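Local coordinates for fructooligosaccharide ABC transporter substrate-binding protein FusA (Streptococcus pneumoniae, PDB 5G5Y) that captures short- and long-chain fructooligosaccharides, preferring tetrasaccharides and larger, and delivers them to an ABC transporter, its own calcium site being essential for translocation, at residues 181-186 and 241-246. Sequence-based numbering, arbitrary orientation.
Sequences IPFSFI and GLIDKE
Asp244 meets 181-186 with both backbone and side chain. Asp244 N gives a nearly straight hydrogen bond (175°) to Phe183 O, 2.8 Å away. Ser184 OG donates to Asp244 OD2 over 2.7 Å, from the anti side and somewhat out of the carboxylate plane. With CG of the aspartate anti to its backbone N (chi1 -163°), Ile181 CG2 packs on Asp244 CB at 3.4 Å. Two residues earlier, Leu242 O receives a weak, bent bond from Phe183 N and rests against the Pro182 ring, 3.2 Å from Pro182 CB. Between these bonds Ile243 runs beside Phe183, pointing the same way, and Ile243 CG2 reaches Phe185 CE2 at 3.7 Å. The backbone pairing of Phe183 with Ile243 is a single parallel beta bridge, by which the loop after helix 225-239 is joined to the side of 181-183 that faces away from strand 264-269, its neighbour in a mixed sheet. The helix ends in a Schellman motif with Gly241, at positive phi, as C-prime, just before the residues that pair with the strand. Asp244 OD1 accepts from Glu246 N, which comes from above the carboxylate plane, closing an Asx turn that, with Ser184 and Lys258 at OD2, helps hold the carboxylate; Lys258 also forms a salt bridge with Glu246 OE1. Farther out, Ile243 packs on Ile234 and Leu237, and Phe194 and Phe248 meet the Phe185 ring edge-to-face.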
ATOM      1  N   ILE A 181     -18.113 -22.287  -6.345  1.00 24.84           N
ATOM      2  CA  ILE A 181     -16.915 -21.910  -7.090  1.00 23.42           C
ATOM      3  C   ILE A 181     -15.783 -22.180  -6.106  1.00 22.73           C
ATOM      4  O   ILE A 181     -15.617 -21.421  -5.162  1.00 23.59           O
ATOM      5  CB  ILE A 181     -16.936 -20.436  -7.515  1.00 25.21           C
ATOM      6  CG1 ILE A 181     -18.187 -20.140  -8.360  1.00 26.02           C
ATOM      7  CG2 ILE A 181     -15.666 -20.090  -8.308  1.00 24.72           C
ATOM      8  CD1 ILE A 181     -18.393 -18.686  -8.710  1.00 26.90           C
ATOM      9  N   PRO A 182     -15.037 -23.275  -6.286  1.00 20.16           N
ATOM     10  CA  PRO A 182     -14.070 -23.611  -5.247  1.00 19.67           C
ATOM     11  C   PRO A 182     -12.988 -22.568  -4.977  1.00 20.21           C
ATOM     12  O   PRO A 182     -12.670 -22.315  -3.806  1.00 19.91           O
ATOM     13  CB  PRO A 182     -13.459 -24.912  -5.757  1.00 19.70           C
ATOM     14  CG  PRO A 182     -14.589 -25.504  -6.596  1.00 19.25           C
ATOM     15  CD  PRO A 182     -15.135 -24.343  -7.307  1.00 20.06           C
ATOM     16  N   PHE A 183     -12.419 -22.008  -6.050  1.00 19.54           N
ATOM     17  CA  PHE A 183     -11.223 -21.126  -5.972  1.00 19.72           C
ATOM     18  C   PHE A 183     -11.387 -19.964  -6.946  1.00 18.77           C
ATOM     19  O   PHE A 183     -11.641 -20.172  -8.120  1.00 18.23           O
ATOM     20  CB  PHE A 183     -10.010 -21.985  -6.343  1.00 19.64           C
ATOM     21  CG  PHE A 183      -8.667 -21.370  -6.080  1.00 18.30           C
ATOM     22  CD1 PHE A 183      -8.049 -21.514  -4.839  1.00 19.23           C
ATOM     23  CD2 PHE A 183      -7.937 -20.773  -7.112  1.00 18.28           C
ATOM     24  CE1 PHE A 183      -6.779 -21.014  -4.601  1.00 18.60           C
ATOM     25  CE2 PHE A 183      -6.652 -20.273  -6.869  1.00 17.45           C
ATOM     26  CZ  PHE A 183      -6.092 -20.391  -5.624  1.00 18.10           C
ATOM     27  N   SER A 184     -11.276 -18.726  -6.451  1.00 17.63           N
ATOM     28  CA  SER A 184     -11.409 -17.553  -7.300  1.00 18.17           C
ATOM     29  C   SER A 184     -10.418 -16.470  -6.914  1.00 17.03           C
ATOM     30  O   SER A 184      -9.866 -16.476  -5.820  1.00 17.12           O
ATOM     31  CB  SER A 184     -12.828 -16.986  -7.242  1.00 19.12           C
ATOM     32  OG  SER A 184     -13.028 -16.147  -8.357  1.00 19.55           O
ATOM     33  N   PHE A 185     -10.196 -15.573  -7.857  1.00 17.89           N
ATOM     34  CA  PHE A 185      -9.261 -14.481  -7.735  1.00 17.36           C
ATOM     35  C   PHE A 185      -9.508 -13.561  -8.879  1.00 17.04           C
ATOM     36  O   PHE A 185     -10.260 -13.899  -9.830  1.00 16.90           O
ATOM     37  CB  PHE A 185      -7.820 -15.019  -7.774  1.00 17.16           C
ATOM     38  CG  PHE A 185      -7.547 -15.936  -8.952  1.00 16.62           C
ATOM     39  CD1 PHE A 185      -7.187 -15.417 -10.200  1.00 16.55           C
ATOM     40  CD2 PHE A 185      -7.665 -17.297  -8.807  1.00 16.09           C
ATOM     41  CE1 PHE A 185      -6.935 -16.284 -11.293  1.00 16.51           C
ATOM     42  CE2 PHE A 185      -7.402 -18.163  -9.888  1.00 17.83           C
ATOM     43  CZ  PHE A 185      -7.039 -17.652 -11.126  1.00 16.11           C
ATOM     44  N   ILE A 186      -8.942 -12.367  -8.772  1.00 16.41           N
ATOM     45  CA  ILE A 186      -8.809 -11.441  -9.895  1.00 17.07           C
ATOM     46  C   ILE A 186      -7.333 -11.438 -10.249  1.00 17.60           C
ATOM     47  O   ILE A 186      -6.500 -10.930  -9.505  1.00 17.03           O
ATOM     48  CB  ILE A 186      -9.315 -10.017  -9.603  1.00 17.54           C
ATOM     49  CG1 ILE A 186     -10.776 -10.044  -9.102  1.00 18.13           C
ATOM     50  CG2 ILE A 186      -9.212  -9.132 -10.845  1.00 18.32           C
ATOM     51  CD1 ILE A 186     -11.318  -8.694  -8.750  1.00 18.14           C
ATOM     52  N   GLY A 241     -10.976 -28.563 -12.619  1.00 24.67           N
ATOM     53  CA  GLY A 241     -12.216 -27.769 -12.638  1.00 25.77           C
ATOM     54  C   GLY A 241     -12.494 -27.006 -11.359  1.00 26.05           C
ATOM     55  O   GLY A 241     -13.650 -26.771 -10.995  1.00 23.12           O
ATOM     56  N   LEU A 242     -11.438 -26.605 -10.658  1.00 23.85           N
ATOM     57  CA  LEU A 242     -11.618 -25.992  -9.343  1.00 22.28           C
ATOM     58  C   LEU A 242     -11.592 -24.471  -9.390  1.00 22.18           C
ATOM     59  O   LEU A 242     -11.998 -23.830  -8.405  1.00 22.67           O
ATOM     60  CB  LEU A 242     -10.561 -26.536  -8.391  1.00 22.23           C
ATOM     61  CG  LEU A 242     -10.555 -28.055  -8.176  1.00 22.95           C
ATOM     62  CD1 LEU A 242      -9.347 -28.523  -7.346  1.00 21.98           C
ATOM     63  CD2 LEU A 242     -11.864 -28.524  -7.535  1.00 24.20           C
ATOM     64  N   ILE A 243     -11.152 -23.877 -10.508  1.00 20.48           N
ATOM     65  CA  ILE A 243     -11.042 -22.432 -10.629  1.00 21.08           C
ATOM     66  C   ILE A 243     -12.301 -21.853 -11.253  1.00 23.18           C
ATOM     67  O   ILE A 243     -12.842 -22.410 -12.210  1.00 22.08           O
ATOM     68  CB  ILE A 243      -9.788 -21.988 -11.457  1.00 20.03           C
ATOM     69  CG1 ILE A 243      -8.500 -22.538 -10.810  1.00 19.82           C
ATOM     70  CG2 ILE A 243      -9.730 -20.470 -11.547  1.00 19.84           C
ATOM     71  CD1 ILE A 243      -7.201 -22.115 -11.499  1.00 20.59           C
ATOM     72  N   ASP A 244     -12.763 -20.744 -10.675  1.00 21.83           N
ATOM     73  CA  ASP A 244     -13.761 -19.870 -11.265  1.00 23.95           C
ATOM     74  C   ASP A 244     -13.572 -19.724 -12.778  1.00 26.53           C
ATOM     75  O   ASP A 244     -12.542 -19.226 -13.236  1.00 20.64           O
ATOM     76  CB  ASP A 244     -13.677 -18.485 -10.555  1.00 24.77           C
ATOM     77  CG  ASP A 244     -14.898 -17.612 -10.772  1.00 26.03           C
ATOM     78  OD1 ASP A 244     -15.565 -17.777 -11.809  1.00 25.94           O
ATOM     79  OD2 ASP A 244     -15.172 -16.712  -9.926  1.00 24.44           O
ATOM     80  N   LYS A 245     -14.572 -20.144 -13.575  1.00 28.28           N
ATOM     81  CA  LYS A 245     -14.434 -20.002 -15.052  1.00 31.01           C
ATOM     82  C   LYS A 245     -14.226 -18.566 -15.568  1.00 30.62           C
ATOM     83  O   LYS A 245     -13.754 -18.379 -16.694  1.00 28.60           O
ATOM     84  CB  LYS A 245     -15.554 -20.730 -15.829  1.00 39.00           C
ATOM     85  CG  LYS A 245     -16.963 -20.581 -15.274  1.00 45.29           C
ATOM     86  CD  LYS A 245     -18.042 -20.671 -16.352  1.00 54.23           C
ATOM     87  CE  LYS A 245     -19.378 -20.132 -15.848  1.00 60.01           C
ATOM     88  NZ  LYS A 245     -19.402 -18.637 -15.801  1.00 60.90           N
ATOM     89  N   GLU A 246     -14.548 -17.559 -14.747  1.00 29.86           N
ATOM     90  CA  GLU A 246     -14.335 -16.151 -15.084  1.00 29.06           C
ATOM     91  C   GLU A 246     -13.090 -15.495 -14.441  1.00 25.67           C
ATOM     92  O   GLU A 246     -12.905 -14.296 -14.581  1.00 24.75           O
ATOM     93  CB  GLU A 246     -15.558 -15.325 -14.626  1.00 33.26           C
ATOM     94  CG  GLU A 246     -16.945 -15.802 -15.045  1.00 36.07           C
ATOM     95  CD  GLU A 246     -18.022 -14.824 -14.540  1.00 40.78           C
ATOM     96  OE1 GLU A 246     -18.431 -14.882 -13.355  1.00 35.31           O
ATOM     97  OE2 GLU A 246     -18.429 -13.953 -15.330  1.00 50.24           O
TER